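Local coordinates for carbohydrate-binding protein (Flavonifractor plautii, PDB 6N1B) that removes the acetyl group from N-acetylgalactosamine in the blood group A antigen, probably as a step in the conversion of A to O type blood, at residues A[135-140]-A[203-208]; A[236-241]-A[271-276]. All coordinates share one frame; numbering follows the deposited sequence.

Interaction 1: residues A[135-140]-A[203-208]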
loop_
_atom_site.group_PDB
_atom_site.type_symbol
_atom_site.label_atom_id
_atom_site.label_comp_id
_atom_site.label_asym_id
_atom_site.label_seq_id
_atom_site.Cartn_x
_atom_site.Cartn_y
_atom_site.Cartn_z
ATOM N N TYR A 135 9.641 -0.649 -0.533
ATOM C CA TYR A 135 9.516 -1.908 -1.277
ATOM C C TYR A 135 8.511 -1.749 -2.398
ATOM O O TYR A 135 7.556 -0.956 -2.283
ATOM C CB TYR A 135 9.008 -2.992 -0.318
ATOM C CG TYR A 135 9.969 -3.337 0.815
ATOM C CD1 TYR A 135 9.931 -2.652 2.019
ATOM C CD2 TYR A 135 10.840 -4.404 0.722
ATOM C CE1 TYR A 135 10.781 -3.003 3.040
ATOM C CE2 TYR A 135 11.694 -4.778 1.742
ATOM C CZ TYR A 135 11.605 -4.084 2.940
ATOM O OH TYR A 135 12.424 -4.408 3.997
ATOM N N TRP A 136 8.639 -2.553 -3.431
ATOM C CA TRP A 136 7.575 -2.647 -4.463
ATOM C C TRP A 136 7.735 -3.996 -5.171
ATOM O O TRP A 136 8.674 -4.745 -4.930
ATOM C CB TRP A 136 7.603 -1.480 -5.450
ATOM C CG TRP A 136 8.765 -1.503 -6.391
ATOM C CD1 TRP A 136 8.770 -2.013 -7.677
ATOM C CD2 TRP A 136 10.087 -1.025 -6.162
ATOM N NE1 TRP A 136 10.015 -1.932 -8.247
ATOM C CE2 TRP A 136 10.830 -1.288 -7.339
ATOM C CE3 TRP A 136 10.746 -0.436 -5.092
ATOM C CZ2 TRP A 136 12.153 -1.006 -7.442
ATOM C CZ3 TRP A 136 12.094 -0.121 -5.228
ATOM C CH2 TRP A 136 12.790 -0.380 -6.386
ATOM N N ASN A 137 6.775 -4.266 -6.062
ATOM C CA ASN A 137 6.745 -5.499 -6.862
ATOM C C ASN A 137 7.027 -5.182 -8.296
ATOM O O ASN A 137 6.399 -4.261 -8.845
ATOM C CB ASN A 137 5.398 -6.173 -6.652
ATOM C CG ASN A 137 5.313 -7.503 -7.295
ATOM O OD1 ASN A 137 5.383 -7.558 -8.547
ATOM N ND2 ASN A 137 5.122 -8.592 -6.530
ATOM N N TRP A 138 7.935 -5.869 -8.898
ATOM C CA TRP A 138 8.263 -5.787 -10.281
ATOM C C TRP A 138 7.886 -7.094 -10.980
ATOM O O TRP A 138 8.270 -8.175 -10.472
ATOM C CB TRP A 138 9.768 -5.535 -10.544
ATOM C CG TRP A 138 10.288 -5.708 -11.930
ATOM C CD1 TRP A 138 10.282 -4.716 -12.920
ATOM C CD2 TRP A 138 10.873 -6.879 -12.512
ATOM N NE1 TRP A 138 10.881 -5.223 -14.050
ATOM C CE2 TRP A 138 11.267 -6.533 -13.824
ATOM C CE3 TRP A 138 11.209 -8.127 -12.018
ATOM C CZ2 TRP A 138 11.971 -7.389 -14.622
ATOM C CZ3 TRP A 138 11.869 -9.043 -12.837
ATOM C CH2 TRP A 138 12.224 -8.685 -14.145
ATOM N N ALA A 139 7.216 -7.041 -12.133
ATOM C CA ALA A 139 6.832 -8.289 -12.828
ATOM C C ALA A 139 7.279 -8.219 -14.286
ATOM O O ALA A 139 7.124 -7.180 -14.954
ATOM C CB ALA A 139 5.322 -8.436 -12.806
ATOM N N ASP A 140 7.769 -9.342 -14.767
ATOM C CA ASP A 140 7.786 -9.672 -16.171
ATOM C C ASP A 140 6.440 -10.289 -16.506
ATOM O O ASP A 140 6.177 -11.389 -16.087
ATOM C CB ASP A 140 8.925 -10.690 -16.431
ATOM C CG ASP A 140 9.051 -11.181 -17.894
ATOM O OD1 ASP A 140 8.168 -10.808 -18.680
ATOM O OD2 ASP A 140 10.066 -11.912 -18.161
ATOM N N ASP A 203 2.680 -14.125 -7.452
ATOM C CA ASP A 203 2.537 -14.837 -6.173
ATOM C C ASP A 203 3.059 -14.105 -4.978
ATOM O O ASP A 203 3.067 -14.687 -3.915
ATOM C CB ASP A 203 3.128 -16.250 -6.254
ATOM C CG ASP A 203 4.628 -16.383 -6.333
ATOM O OD1 ASP A 203 5.364 -15.367 -6.184
ATOM O OD2 ASP A 203 5.143 -17.529 -6.495
ATOM N N MET A 204 3.360 -12.783 -5.124
ATOM C CA MET A 204 3.839 -11.957 -4.015
ATOM C C MET A 204 3.217 -10.549 -4.094
ATOM O O MET A 204 3.912 -9.546 -4.043
ATOM C CB MET A 204 5.428 -11.845 -4.065
ATOM C CG MET A 204 6.168 -12.925 -4.181
ATOM S SD MET A 204 7.895 -12.645 -4.211
ATOM C CE MET A 204 8.342 -12.115 -5.843
ATOM N N LEU A 205 1.904 -10.472 -4.382
ATOM C CA LEU A 205 1.256 -9.194 -4.557
ATOM C C LEU A 205 1.107 -8.417 -3.269
ATOM O O LEU A 205 0.894 -8.951 -2.182
ATOM C CB LEU A 205 -0.095 -9.310 -5.229
ATOM C CG LEU A 205 -0.159 -10.055 -6.597
ATOM C CD1 LEU A 205 -1.473 -9.919 -7.213
ATOM C CD2 LEU A 205 0.940 -9.522 -7.541
ATOM N N SER A 206 1.156 -7.093 -3.431
ATOM C CA SER A 206 0.916 -6.186 -2.308
ATOM C C SER A 206 1.751 -6.517 -1.019
ATOM O O SER A 206 1.166 -6.640 0.062
ATOM C CB SER A 206 -0.588 -6.116 -1.969
ATOM O OG SER A 206 -0.890 -5.162 -0.966
ATOM N N PRO A 207 3.062 -6.626 -1.228
ATOM C CA PRO A 207 3.884 -6.845 0.013
ATOM C C PRO A 207 3.690 -5.784 1.055
ATOM O O PRO A 207 3.625 -4.576 0.695
ATOM C CB PRO A 207 5.325 -6.821 -0.583
ATOM C CG PRO A 207 5.252 -5.978 -1.777
ATOM C CD PRO A 207 3.914 -6.349 -2.390
ATOM N N THR A 208 3.573 -6.135 2.300
ATOM C CA THR A 208 3.393 -5.159 3.362
ATOM C C THR A 208 4.299 -5.586 4.482
ATOM O O THR A 208 4.264 -6.774 4.900
ATOM C CB THR A 208 1.910 -4.955 3.717
ATOM O OG1 THR A 208 1.772 -4.064 4.805
ATOM C CG2 THR A 208 1.179 -6.212 4.091
HETATM O O HOH W 1 4.239 -11.249 -7.470
#
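The carboxamide of N137 is the flat group at the centre of this contact, and it meets M204 through its nitrogen end. On one face stands the L205 isobutyl group, whose CD2 is 4.4 Å from N137 ND2. M204 O and water 1 lie at the nitrogen edge, both displaced slightly toward that same face, whereas M204 CB borders the edge from just beyond the other side of the plane.

N137 ND2 donates to M204 O over 2.9 Å, in a clearly bent bond with an N-H...O angle of 132°. The nitrogen approaches from above the peptide plane of M204, 62° out of it, so the bond does not follow a carbonyl lone pair. ND2 also donates to water 1 at 3.0 Å, and that water in turn accepts from M204 N at 2.9 Å. One asparagine amide thus holds both backbone polar atoms of M204, the carbonyl directly and the N-H through a water bridge between two buried residues. These two bonds fix the rotation of the amide. With CG anti to the backbone N (chi1 -174°), N137 extends straight off its strand toward the loop. P207 stands loosely beside the same side chain, its CD 4.5 Å from N137 CB.

N137 is best read as a second-shell residue: it anchors the loop that presents L205, a residue of the glycan pocket, to the bound galactose. At S206, where phi and psi are both positive, the chain turns a corner into strand 207-212, the first strand of the next antiparallel sheet. Strand 131-140, second in its own sheet, pairs with 116-126, C119 bonding to the N137 backbone; D120 of that neighbour also receives S206 N, so the loop is tied to both strands.

Interaction 2: residues A[236-241]-A[271-276]. With CA (calcium ion), chain C; CA (calcium ion), chain D; GLA (alpha-D-galactopyranose), chain B.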
loop_
_atom_site.group_PDB
_atom_site.type_symbol
_atom_site.label_atom_id
_atom_site.label_comp_id
_atom_site.label_asym_id
_atom_site.label_seq_id
_atom_site.Cartn_x
_atom_site.Cartn_y
_atom_site.Cartn_z
ATOM N N ASN A 236 -6.856 -17.382 -4.117
ATOM C CA ASN A 236 -5.828 -16.535 -3.532
ATOM C C ASN A 236 -5.624 -16.883 -2.046
ATOM O O ASN A 236 -6.560 -17.198 -1.339
ATOM C CB ASN A 236 -6.189 -15.059 -3.613
ATOM C CG ASN A 236 -6.302 -14.556 -5.041
ATOM O OD1 ASN A 236 -5.826 -15.169 -5.977
ATOM N ND2 ASN A 236 -6.769 -13.283 -5.159
ATOM N N PHE A 237 -4.370 -16.684 -1.575
ATOM C CA PHE A 237 -4.073 -16.862 -0.124
ATOM C C PHE A 237 -2.827 -16.030 0.214
ATOM O O PHE A 237 -1.910 -15.898 -0.584
ATOM C CB PHE A 237 -3.892 -18.357 0.248
ATOM C CG PHE A 237 -2.739 -19.028 -0.435
ATOM C CD1 PHE A 237 -2.861 -19.511 -1.652
ATOM C CD2 PHE A 237 -1.553 -19.137 0.240
ATOM C CE1 PHE A 237 -1.850 -20.112 -2.283
ATOM C CE2 PHE A 237 -0.468 -19.787 -0.368
ATOM C CZ PHE A 237 -0.632 -20.302 -1.629
ATOM N N VAL A 238 -2.815 -15.533 1.457
ATOM C CA VAL A 238 -1.697 -14.722 1.944
ATOM C C VAL A 238 -0.630 -15.585 2.616
ATOM O O VAL A 238 -0.912 -16.557 3.356
ATOM C CB VAL A 238 -2.242 -13.623 2.886
ATOM C CG1 VAL A 238 -1.176 -12.937 3.693
ATOM C CG2 VAL A 238 -3.030 -12.563 2.118
ATOM N N GLU A 239 0.598 -15.233 2.320
ATOM C CA GLU A 239 1.787 -15.849 2.924
ATOM C C GLU A 239 2.561 -14.797 3.637
ATOM O O GLU A 239 2.670 -13.622 3.181
ATOM C CB GLU A 239 2.688 -16.482 1.886
ATOM C CG GLU A 239 2.048 -17.715 1.197
ATOM C CD GLU A 239 2.898 -18.309 0.081
ATOM O OE1 GLU A 239 3.277 -17.580 -0.872
ATOM O OE2 GLU A 239 3.183 -19.510 0.213
ATOM N N MET A 240 3.224 -15.163 4.749
ATOM C CA MET A 240 4.187 -14.311 5.445
ATOM C C MET A 240 5.578 -14.878 5.322
ATOM O O MET A 240 5.778 -16.076 5.147
ATOM C CB MET A 240 3.736 -14.152 6.941
ATOM C CG MET A 240 4.019 -15.414 7.738
ATOM S SD MET A 240 3.196 -15.459 9.358
ATOM C CE MET A 240 3.876 -14.019 10.069
ATOM N N ARG A 241 6.560 -13.969 5.406
ATOM C CA ARG A 241 7.961 -14.276 5.445
ATOM C C ARG A 241 8.632 -13.446 6.544
ATOM O O ARG A 241 8.164 -12.343 6.874
ATOM C CB ARG A 241 8.658 -13.954 4.121
ATOM C CG ARG A 241 8.148 -14.744 2.951
ATOM C CD ARG A 241 8.699 -14.140 1.674
ATOM N NE ARG A 241 8.539 -14.990 0.443
ATOM C CZ ARG A 241 7.494 -15.095 -0.262
ATOM N NH1 ARG A 241 6.401 -14.386 0.014
ATOM N NH2 ARG A 241 7.418 -15.857 -1.328
ATOM N N TRP A 271 -7.133 -9.648 -2.007
ATOM C CA TRP A 271 -6.436 -9.086 -3.163
ATOM C C TRP A 271 -5.185 -8.349 -2.786
ATOM O O TRP A 271 -4.056 -8.700 -3.196
ATOM C CB TRP A 271 -7.349 -8.165 -4.077
ATOM C CG TRP A 271 -6.603 -7.609 -5.261
ATOM C CD1 TRP A 271 -6.356 -6.255 -5.516
ATOM C CD2 TRP A 271 -5.900 -8.347 -6.279
ATOM N NE1 TRP A 271 -5.635 -6.144 -6.641
ATOM C CE2 TRP A 271 -5.343 -7.387 -7.167
ATOM C CE3 TRP A 271 -5.803 -9.717 -6.614
ATOM C CZ2 TRP A 271 -4.617 -7.710 -8.261
ATOM C CZ3 TRP A 271 -5.074 -10.036 -7.747
ATOM C CH2 TRP A 271 -4.473 -9.079 -8.573
ATOM N N HIS A 272 -5.304 -7.277 -1.985
ATOM C CA HIS A 272 -4.199 -6.416 -1.603
ATOM C C HIS A 272 -4.399 -6.083 -0.118
ATOM O O HIS A 272 -5.510 -6.172 0.414
ATOM C CB HIS A 272 -4.113 -5.146 -2.462
ATOM C CG HIS A 272 -3.462 -5.237 -3.761
ATOM N ND1 HIS A 272 -3.214 -6.409 -4.439
ATOM C CD2 HIS A 272 -2.979 -4.239 -4.556
ATOM C CE1 HIS A 272 -2.564 -6.123 -5.574
ATOM N NE2 HIS A 272 -2.395 -4.821 -5.684
ATOM N N GLN A 273 -3.329 -5.672 0.581
ATOM C CA GLN A 273 -3.429 -5.475 2.044
ATOM C C GLN A 273 -2.299 -4.596 2.576
ATOM O O GLN A 273 -1.252 -4.485 1.954
ATOM C CB GLN A 273 -3.400 -6.814 2.784
ATOM C CG GLN A 273 -2.151 -7.675 2.496
ATOM C CD GLN A 273 -2.176 -8.451 1.183
ATOM O OE1 GLN A 273 -3.245 -9.009 0.795
ATOM N NE2 GLN A 273 -1.003 -8.521 0.488
ATOM N N ASP A 274 -2.592 -4.016 3.760
ATOM C CA ASP A 274 -1.596 -3.249 4.543
ATOM C C ASP A 274 -1.777 -3.763 5.977
ATOM O O ASP A 274 -2.870 -3.890 6.489
ATOM C CB ASP A 274 -1.884 -1.742 4.482
ATOM C CG ASP A 274 -0.829 -0.899 5.173
ATOM O OD1 ASP A 274 0.390 -1.242 5.036
ATOM O OD2 ASP A 274 -1.178 0.133 5.778
ATOM N N VAL A 275 -0.630 -3.944 6.608
ATOM C CA VAL A 275 -0.589 -4.410 8.048
ATOM C C VAL A 275 0.147 -3.395 8.906
ATOM O O VAL A 275 1.132 -2.805 8.481
ATOM C CB VAL A 275 0.067 -5.791 8.171
ATOM C CG1 VAL A 275 0.113 -6.282 9.624
ATOM C CG2 VAL A 275 -0.655 -6.810 7.288
ATOM N N GLN A 276 -0.325 -3.221 10.148
ATOM C CA GLN A 276 0.383 -2.451 11.174
ATOM C C GLN A 276 0.430 -3.267 12.464
ATOM O O GLN A 276 -0.557 -3.896 12.811
ATOM C CB GLN A 276 -0.331 -1.137 11.466
ATOM C CG GLN A 276 -0.299 -0.114 10.352
ATOM C CD GLN A 276 0.973 0.639 10.353
ATOM O OE1 GLN A 276 1.179 1.568 11.162
ATOM N NE2 GLN A 276 1.950 0.215 9.495
HETATM CA CA CA C . -1.374 -3.931 -7.280
HETATM CA CA CA D . 2.511 -0.084 5.172
HETATM C C1 GLA B . -3.575 -6.111 -11.776
HETATM C C2 GLA B . -2.463 -5.455 -10.891
HETATM C C3 GLA B . -1.082 -5.809 -11.466
HETATM C C4 GLA B . -0.896 -7.361 -11.637
HETATM C C5 GLA B . -2.128 -7.970 -12.376
HETATM C C6 GLA B . -2.178 -9.440 -12.268
HETATM O O2 GLA B . -2.686 -3.998 -10.969
HETATM O O3 GLA B . 0.112 -5.112 -10.598
HETATM O O4 GLA B . -0.765 -7.851 -10.355
HETATM O O5 GLA B . -3.412 -7.575 -11.720
HETATM O O6 GLA B . -3.294 -10.050 -13.049
HETATM O O HOH W 2 1.090 1.047 6.655
HETATM O O HOH W 3 -2.823 -3.906 -8.659
HETATM O O HOH W 4 -1.787 -1.923 -6.624
HETATM O O HOH W 5 -0.699 -3.127 -9.151
HETATM O O HOH W 6 -0.746 -5.894 -7.864
#
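N236 meets W271 at the indole edge: N236 ND2 lies in the ring plane, 4.0 Å from W271 CE3, with the amide turned 36° against the ring. A second touch, V238 CG2 on Q273 OE1 at 3.8 Å, is plain van der Waals packing between side chains that run past each other in opposite directions. Another part of the same indole edge faces the sugar, W271 CH2 being 3.6 Å from O5 of the bound alpha-galactose.

The side chain of H272 leaves its strand away from segment 236-241. Its ND1 donates to W271 O over 2.7 Å from above the W271 carbonyl plane, nearly straight at 164° and in the imidazole plane, and this fixes the ring rotation so that H272 NE2 binds a calcium ion at 2.1 Å. Four waters and D120 complete the coordination. The same ND1 also sits over one face of the indole, toward its rim.

W271 and H272 both face Q289 on strand 283-291, which makes a classic beta bulge where strand 269-278 turns its corner. That strand is the first of its four-stranded antiparallel sheet, and segment 236-241 belongs to the sheet before it, a succession consistent with the blades of a five-bladed beta-propeller. Beyond the bulge, D274 OD1 binds a second calcium ion at 2.4 Å, together with D56 and D122, while water 2, a ligand of that metal, donates to D274 OD2 at 2.6 Å.

Further out are the residues that position these groups. P270 O accepts from N236 ND2, holding the amide at the indole edge, and Y335 OH bonds W271 NE1. Q273 is bent at chi2 (-79°), and its NE2 bonds the backbone carbonyl of S206, leaving OE1 turned to V238.

Interactions 1 and 2 lie with centres 11 Å apart and join through the 203-208 loop, which packs directly on strand 269-278. L205 CD1 touches W271 CH2 at 3.4 Å, so both interactions supply a wall of the glycan pocket; the nearest atoms of the L205 side chain and the galactose are about 4 Å apart, and those of the side chain and the calcium ion held by H272 about 6 Å. Deeper in, the 2.9 Å bond between S206 O and Q273 NE2 ties the two interactions together. Past the corner, T208 OG1 and V275 N lie 3.0 Å apart, another probable bond, and that hydroxyl also bonds D274 OD1, linking interaction 1 to the second calcium site.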